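Local coordinates for protein ribonuclease S-F11 (Nicotiana alata, PDB 1IOO) that cleaves RNA as a T2-family ribonuclease and is associated with gametophytic self-incompatibility, by which the style discriminates between self and non-self pollen, at residues H20-L34 and L63-D75. Numbering follows the deposited sequence.
Sequences HCERIAPNNFTIHGL and LDKHWMQLKFEQD. With NAG (2-acetamido-2-deoxy-beta-D-glucopyranose), chain C.
The guanidinium of R23 is sandwiched: M68 SD sits over the centre of one face, 3.7 Å above the plane, Q74 CB lies over the centre of the opposite face, and the Q74 amide stacks nearly parallel on that same side. Its edge is given to D64. R23 NH1 reaches D64 OD2 at 2.9 Å; R23 NH2 reaches D64 OD1 at 3.1 Å, both on syn sides. Guanidinium and carboxylate planes only 12° apart make this an end-on, two-pronged salt bridge. Water 2, also in plane, joins NH1 to Q69 O. Bends at chi2 and chi3 fold the R23 chain back to this carboxylate. A leucine in place of R23 would probably leave the buried D64 carboxylate without its charge partner and the gap between M68 and Q74 poorly filled.

The W67 indole is the second flat group. I31 CG2 makes a CH-pi contact, 3.6 Å from the six-membered ring centroid of W67 and 15° off its normal, while water 4 lies in plane at the edge and links NE1 to H32 O. With CG2 anti to the backbone N of I31, this branch is the one brought over the indole, and the two side chains cross at about a right angle.

Main-chain bonds fix the register: I31 N donates to H66 O (2.9 Å, 174°), and L70 O accepts from both E22 N and R23 N. Water 3 ties T30 OG1 and I31 O to M68 O. P26 CD packs on L70 CD2 at 3.8 Å.

The contact thus joins strand 30-37, which carries the proton donor H32, to the chain leaving helix 57-66, where Q69 and L70 probably help bind the 3'-terminal ribonucleotide 3'-phosphate of the RNA. Strand 4-10 pairs with the former, W84 of helix 82-92 meets W67 edge-to-face, helix 101-113 touches I31 and W67, and F15 of helix 12-18 packs against C21 and L70.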
loop_
_atom_site.group_PDB
_atom_site.type_symbol
_atom_site.label_atom_id
_atom_site.label_comp_id
_atom_site.label_asym_id
_atom_site.label_seq_id
_atom_site.Cartn_x
_atom_site.Cartn_y
_atom_site.Cartn_z
ATOM N N HIS A 20 8.519 -13.532 -5.546
ATOM C CA HIS A 20 8.111 -14.880 -5.206
ATOM C C HIS A 20 7.081 -14.848 -4.086
ATOM O O HIS A 20 7.342 -14.306 -3.011
ATOM C CB HIS A 20 9.303 -15.724 -4.763
ATOM C CG HIS A 20 8.916 -17.088 -4.292
ATOM N ND1 HIS A 20 8.343 -18.026 -5.126
ATOM C CD2 HIS A 20 8.955 -17.652 -3.061
ATOM C CE1 HIS A 20 8.043 -19.107 -4.428
ATOM N NE2 HIS A 20 8.404 -18.905 -3.172
ATOM N N CYS A 21 5.910 -15.418 -4.345
ATOM C CA CYS A 21 4.840 -15.442 -3.354
ATOM C C CYS A 21 4.592 -16.839 -2.826
ATOM O O CYS A 21 4.640 -17.818 -3.571
ATOM C CB CYS A 21 3.530 -14.922 -3.946
ATOM S SG CYS A 21 3.496 -13.123 -4.184
ATOM N N GLU A 22 4.322 -16.922 -1.528
ATOM C CA GLU A 22 3.997 -18.186 -0.890
ATOM C C GLU A 22 2.496 -18.279 -0.648
ATOM O O GLU A 22 1.976 -19.334 -0.292
ATOM C CB GLU A 22 4.745 -18.327 0.436
ATOM C CG GLU A 22 6.227 -18.648 0.294
ATOM C CD GLU A 22 6.478 -20.004 -0.349
ATOM O OE1 GLU A 22 5.677 -20.934 -0.114
ATOM O OE2 GLU A 22 7.485 -20.145 -1.073
ATOM N N ARG A 23 1.810 -17.155 -0.830
ATOM C CA ARG A 23 0.357 -17.099 -0.676
ATOM C C ARG A 23 -0.308 -16.896 -2.026
ATOM O O ARG A 23 0.297 -16.337 -2.942
ATOM C CB ARG A 23 -0.075 -15.911 0.204
ATOM C CG ARG A 23 0.420 -15.912 1.648
ATOM C CD ARG A 23 -0.129 -17.095 2.448
ATOM N NE ARG A 23 -1.573 -17.010 2.686
ATOM C CZ ARG A 23 -2.139 -16.313 3.669
ATOM N NH1 ARG A 23 -1.385 -15.631 4.521
ATOM N NH2 ARG A 23 -3.466 -16.298 3.801
ATOM N N ILE A 24 -1.541 -17.373 -2.162
ATOM C CA ILE A 24 -2.291 -17.132 -3.385
ATOM C C ILE A 24 -2.631 -15.653 -3.457
ATOM O O ILE A 24 -3.090 -15.082 -2.472
ATOM C CB ILE A 24 -3.616 -17.946 -3.409
ATOM C CG1 ILE A 24 -3.315 -19.447 -3.446
ATOM C CG2 ILE A 24 -4.463 -17.539 -4.611
ATOM C CD1 ILE A 24 -2.596 -19.913 -4.693
ATOM N N ALA A 25 -2.375 -15.023 -4.599
ATOM C CA ALA A 25 -2.635 -13.592 -4.739
ATOM C C ALA A 25 -4.127 -13.282 -4.700
ATOM O O ALA A 25 -4.889 -13.774 -5.529
ATOM C CB ALA A 25 -2.037 -13.074 -6.039
ATOM N N PRO A 26 -4.571 -12.477 -3.716
ATOM C CA PRO A 26 -5.997 -12.138 -3.650
ATOM C C PRO A 26 -6.366 -11.292 -4.863
ATOM O O PRO A 26 -5.518 -10.588 -5.406
ATOM C CB PRO A 26 -6.099 -11.322 -2.365
ATOM C CG PRO A 26 -5.001 -11.878 -1.520
ATOM C CD PRO A 26 -3.869 -12.018 -2.504
ATOM N N ASN A 27 -7.624 -11.364 -5.289
ATOM C CA ASN A 27 -8.085 -10.571 -6.432
ATOM C C ASN A 27 -8.578 -9.205 -5.976
ATOM O O ASN A 27 -9.606 -8.709 -6.434
ATOM C CB ASN A 27 -9.205 -11.289 -7.194
ATOM C CG ASN A 27 -9.709 -10.479 -8.380
ATOM O OD1 ASN A 27 -8.933 -10.081 -9.248
ATOM N ND2 ASN A 27 -11.013 -10.224 -8.416
ATOM N N ASN A 28 -7.827 -8.600 -5.068
ATOM C CA ASN A 28 -8.166 -7.295 -4.534
ATOM C C ASN A 28 -6.926 -6.641 -3.974
ATOM O O ASN A 28 -5.959 -7.329 -3.645
ATOM C CB ASN A 28 -9.208 -7.462 -3.431
ATOM C CG ASN A 28 -10.060 -6.222 -3.223
ATOM O OD1 ASN A 28 -9.899 -5.206 -3.899
ATOM N ND2 ASN A 28 -10.985 -6.330 -2.273
ATOM N N PHE A 29 -6.935 -5.318 -3.873
ATOM C CA PHE A 29 -5.785 -4.625 -3.329
ATOM C C PHE A 29 -5.584 -4.987 -1.874
ATOM O O PHE A 29 -6.545 -5.218 -1.138
ATOM C CB PHE A 29 -5.933 -3.103 -3.448
ATOM C CG PHE A 29 -5.848 -2.597 -4.854
ATOM C CD1 PHE A 29 -6.971 -2.591 -5.670
ATOM C CD2 PHE A 29 -4.635 -2.151 -5.374
ATOM C CE1 PHE A 29 -6.895 -2.154 -6.986
ATOM C CE2 PHE A 29 -4.543 -1.712 -6.693
ATOM C CZ PHE A 29 -5.676 -1.713 -7.502
ATOM N N THR A 30 -4.323 -5.084 -1.474
ATOM C CA THR A 30 -3.978 -5.367 -0.093
ATOM C C THR A 30 -3.009 -4.318 0.412
ATOM O O THR A 30 -2.420 -3.585 -0.380
ATOM C CB THR A 30 -3.333 -6.754 0.070
ATOM O OG1 THR A 30 -2.151 -6.822 -0.729
ATOM C CG2 THR A 30 -4.304 -7.848 -0.347
ATOM N N ILE A 31 -2.856 -4.225 1.725
ATOM C CA ILE A 31 -1.957 -3.235 2.296
ATOM C C ILE A 31 -0.502 -3.675 2.196
ATOM O O ILE A 31 -0.158 -4.809 2.539
ATOM C CB ILE A 31 -2.250 -3.006 3.783
ATOM C CG1 ILE A 31 -3.682 -2.503 3.962
ATOM C CG2 ILE A 31 -1.236 -2.024 4.366
ATOM C CD1 ILE A 31 -4.164 -2.564 5.400
ATOM N N HIS A 32 0.343 -2.780 1.694
ATOM C CA HIS A 32 1.781 -3.029 1.642
ATOM C C HIS A 32 2.445 -2.320 2.803
ATOM O O HIS A 32 3.400 -2.817 3.405
ATOM C CB HIS A 32 2.389 -2.506 0.342
ATOM C CG HIS A 32 3.870 -2.696 0.262
ATOM N ND1 HIS A 32 4.464 -3.936 0.362
ATOM C CD2 HIS A 32 4.879 -1.805 0.114
ATOM C CE1 HIS A 32 5.777 -3.799 0.281
ATOM N NE2 HIS A 32 6.054 -2.517 0.130
ATOM N N GLY A 33 1.908 -1.149 3.123
ATOM C CA GLY A 33 2.415 -0.379 4.236
ATOM C C GLY A 33 1.677 0.923 4.479
ATOM O O GLY A 33 0.792 1.335 3.724
ATOM N N LEU A 34 2.024 1.533 5.605
ATOM C CA LEU A 34 1.527 2.836 6.008
ATOM C C LEU A 34 2.723 3.646 6.445
ATOM O O LEU A 34 3.235 3.461 7.550
ATOM C CB LEU A 34 0.507 2.687 7.146
ATOM C CG LEU A 34 -0.185 3.966 7.632
ATOM C CD1 LEU A 34 -0.880 4.664 6.469
ATOM C CD2 LEU A 34 -1.187 3.625 8.728
ATOM N N LEU A 63 -5.638 -8.752 9.761
ATOM C CA LEU A 63 -4.387 -8.419 9.098
ATOM C C LEU A 63 -3.991 -9.469 8.073
ATOM O O LEU A 63 -3.481 -9.131 7.009
ATOM C CB LEU A 63 -3.266 -8.229 10.122
ATOM C CG LEU A 63 -3.391 -6.938 10.937
ATOM C CD1 LEU A 63 -2.373 -6.958 12.071
ATOM C CD2 LEU A 63 -3.189 -5.732 10.024
ATOM N N ASP A 64 -4.224 -10.741 8.380
ATOM C CA ASP A 64 -3.856 -11.786 7.432
ATOM C C ASP A 64 -4.604 -11.623 6.119
ATOM O O ASP A 64 -4.102 -11.996 5.059
ATOM C CB ASP A 64 -4.109 -13.183 7.988
ATOM C CG ASP A 64 -3.612 -14.257 7.046
ATOM O OD1 ASP A 64 -4.441 -14.969 6.440
ATOM O OD2 ASP A 64 -2.382 -14.369 6.884
ATOM N N LYS A 65 -5.811 -11.068 6.188
ATOM C CA LYS A 65 -6.599 -10.855 4.991
ATOM C C LYS A 65 -6.258 -9.523 4.313
ATOM O O LYS A 65 -5.861 -9.498 3.152
ATOM C CB LYS A 65 -8.099 -10.879 5.315
ATOM C CG LYS A 65 -8.980 -10.550 4.116
ATOM C CD LYS A 65 -10.457 -10.492 4.490
ATOM C CE LYS A 65 -11.293 -10.095 3.282
ATOM N NZ LYS A 65 -12.749 -10.006 3.600
ATOM N N HIS A 66 -6.371 -8.429 5.059
ATOM C CA HIS A 66 -6.196 -7.090 4.494
ATOM C C HIS A 66 -4.741 -6.690 4.304
ATOM O O HIS A 66 -4.442 -5.843 3.465
ATOM C CB HIS A 66 -6.930 -6.073 5.357
ATOM C CG HIS A 66 -8.409 -6.283 5.372
ATOM N ND1 HIS A 66 -9.088 -6.773 6.469
ATOM C CD2 HIS A 66 -9.332 -6.131 4.395
ATOM C CE1 HIS A 66 -10.366 -6.913 6.162
ATOM N NE2 HIS A 66 -10.540 -6.532 4.909
ATOM N N TRP A 67 -3.853 -7.260 5.109
ATOM C CA TRP A 67 -2.418 -6.995 5.005
ATOM C C TRP A 67 -1.678 -8.312 4.819
ATOM O O TRP A 67 -0.654 -8.569 5.450
ATOM C CB TRP A 67 -1.919 -6.290 6.276
ATOM C CG TRP A 67 -0.602 -5.543 6.131
ATOM C CD1 TRP A 67 0.484 -5.909 5.377
ATOM C CD2 TRP A 67 -0.223 -4.343 6.816
ATOM N NE1 TRP A 67 1.513 -5.009 5.556
ATOM C CE2 TRP A 67 1.105 -4.040 6.435
ATOM C CE3 TRP A 67 -0.876 -3.495 7.719
ATOM C CZ2 TRP A 67 1.790 -2.923 6.924
ATOM C CZ3 TRP A 67 -0.196 -2.386 8.207
ATOM C CH2 TRP A 67 1.125 -2.111 7.807
ATOM N N MET A 68 -2.213 -9.151 3.941
ATOM C CA MET A 68 -1.643 -10.464 3.712
ATOM C C MET A 68 -0.159 -10.384 3.398
ATOM O O MET A 68 0.266 -9.604 2.547
ATOM C CB MET A 68 -2.380 -11.172 2.574
ATOM C CG MET A 68 -2.083 -12.662 2.499
ATOM S SD MET A 68 -3.027 -13.519 1.225
ATOM C CE MET A 68 -4.697 -13.477 1.912
ATOM N N GLN A 69 0.627 -11.175 4.120
ATOM C CA GLN A 69 2.064 -11.247 3.888
ATOM C C GLN A 69 2.330 -12.267 2.786
ATOM O O GLN A 69 2.592 -13.439 3.045
ATOM C CB GLN A 69 2.753 -11.612 5.199
ATOM C CG GLN A 69 2.374 -10.649 6.330
ATOM C CD GLN A 69 2.820 -11.131 7.692
ATOM O OE1 GLN A 69 3.808 -10.648 8.245
ATOM N NE2 GLN A 69 2.091 -12.095 8.241
ATOM N N LEU A 70 2.219 -11.787 1.553
ATOM C CA LEU A 70 2.289 -12.597 0.340
ATOM C C LEU A 70 3.568 -13.420 0.190
ATOM O O LEU A 70 3.544 -14.458 -0.465
ATOM C CB LEU A 70 2.123 -11.687 -0.878
ATOM C CG LEU A 70 0.800 -10.915 -0.924
ATOM C CD1 LEU A 70 0.837 -9.913 -2.068
ATOM C CD2 LEU A 70 -0.355 -11.892 -1.083
ATOM N N LYS A 71 4.672 -12.979 0.778
ATOM C CA LYS A 71 5.951 -13.679 0.592
ATOM C C LYS A 71 6.129 -14.883 1.519
ATOM O O LYS A 71 7.073 -15.657 1.343
ATOM C CB LYS A 71 7.112 -12.705 0.809
ATOM C CG LYS A 71 7.238 -11.646 -0.271
ATOM C CD LYS A 71 7.822 -10.349 0.269
ATOM C CE LYS A 71 9.227 -10.517 0.812
ATOM N NZ LYS A 71 9.750 -9.211 1.319
ATOM N N PHE A 72 5.235 -15.066 2.483
ATOM C CA PHE A 72 5.404 -16.161 3.434
ATOM C C PHE A 72 4.199 -17.070 3.508
ATOM O O PHE A 72 3.071 -16.663 3.225
ATOM C CB PHE A 72 5.680 -15.601 4.840
ATOM C CG PHE A 72 6.891 -14.723 4.916
ATOM C CD1 PHE A 72 6.814 -13.367 4.609
ATOM C CD2 PHE A 72 8.121 -15.263 5.276
ATOM C CE1 PHE A 72 7.950 -12.562 4.661
ATOM C CE2 PHE A 72 9.259 -14.468 5.329
ATOM C CZ PHE A 72 9.178 -13.121 5.023
ATOM N N GLU A 73 4.456 -18.318 3.881
ATOM C CA GLU A 73 3.399 -19.283 4.096
ATOM C C GLU A 73 2.426 -18.736 5.135
ATOM O O GLU A 73 2.819 -17.947 5.998
ATOM C CB GLU A 73 3.990 -20.600 4.607
ATOM C CG GLU A 73 4.895 -21.344 3.622
ATOM C CD GLU A 73 6.379 -20.978 3.735
ATOM O OE1 GLU A 73 7.218 -21.849 3.415
ATOM O OE2 GLU A 73 6.708 -19.837 4.130
ATOM N N GLN A 74 1.166 -19.149 5.059
ATOM C CA GLN A 74 0.156 -18.662 5.989
ATOM C C GLN A 74 0.521 -18.946 7.450
ATOM O O GLN A 74 0.391 -18.067 8.301
ATOM C CB GLN A 74 -1.209 -19.277 5.669
ATOM C CG GLN A 74 -2.304 -18.793 6.597
ATOM C CD GLN A 74 -3.687 -19.124 6.084
ATOM O OE1 GLN A 74 -3.858 -20.031 5.272
ATOM N NE2 GLN A 74 -4.686 -18.393 6.565
ATOM N N ASP A 75 0.972 -20.162 7.749
ATOM C CA ASP A 75 1.308 -20.508 9.130
ATOM C C ASP A 75 2.431 -19.626 9.667
ATOM O O ASP A 75 2.299 -19.022 10.733
ATOM C CB ASP A 75 1.680 -21.990 9.252
ATOM C CG ASP A 75 1.931 -22.411 10.693
ATOM O OD1 ASP A 75 1.248 -21.890 11.602
ATOM O OD2 ASP A 75 2.801 -23.275 10.918
HETATM C C1 NAG C . -11.900 -5.242 -1.986
HETATM C C2 NAG C . -13.304 -5.836 -1.778
HETATM C C3 NAG C . -14.286 -4.761 -1.322
HETATM C C4 NAG C . -13.740 -4.089 -0.069
HETATM C C5 NAG C . -12.366 -3.496 -0.388
HETATM C C6 NAG C . -11.740 -2.828 0.818
HETATM C C7 NAG C . -14.534 -7.536 -2.967
HETATM C C8 NAG C . -15.271 -7.907 -4.243
HETATM N N2 NAG C . -13.775 -6.444 -3.007
HETATM O O3 NAG C . -15.543 -5.357 -1.037
HETATM O O4 NAG C . -14.640 -3.052 0.353
HETATM O O5 NAG C . -11.466 -4.548 -0.802
HETATM O O6 NAG C . -11.434 -3.781 1.826
HETATM O O7 NAG C . -14.656 -8.237 -1.958
HETATM O O HOH W 1 8.702 -15.451 -0.969
HETATM O O HOH W 2 1.526 -15.104 5.037
HETATM O O HOH W 3 -0.262 -7.216 1.240
HETATM O O HOH W 4 4.195 -5.324 3.862
#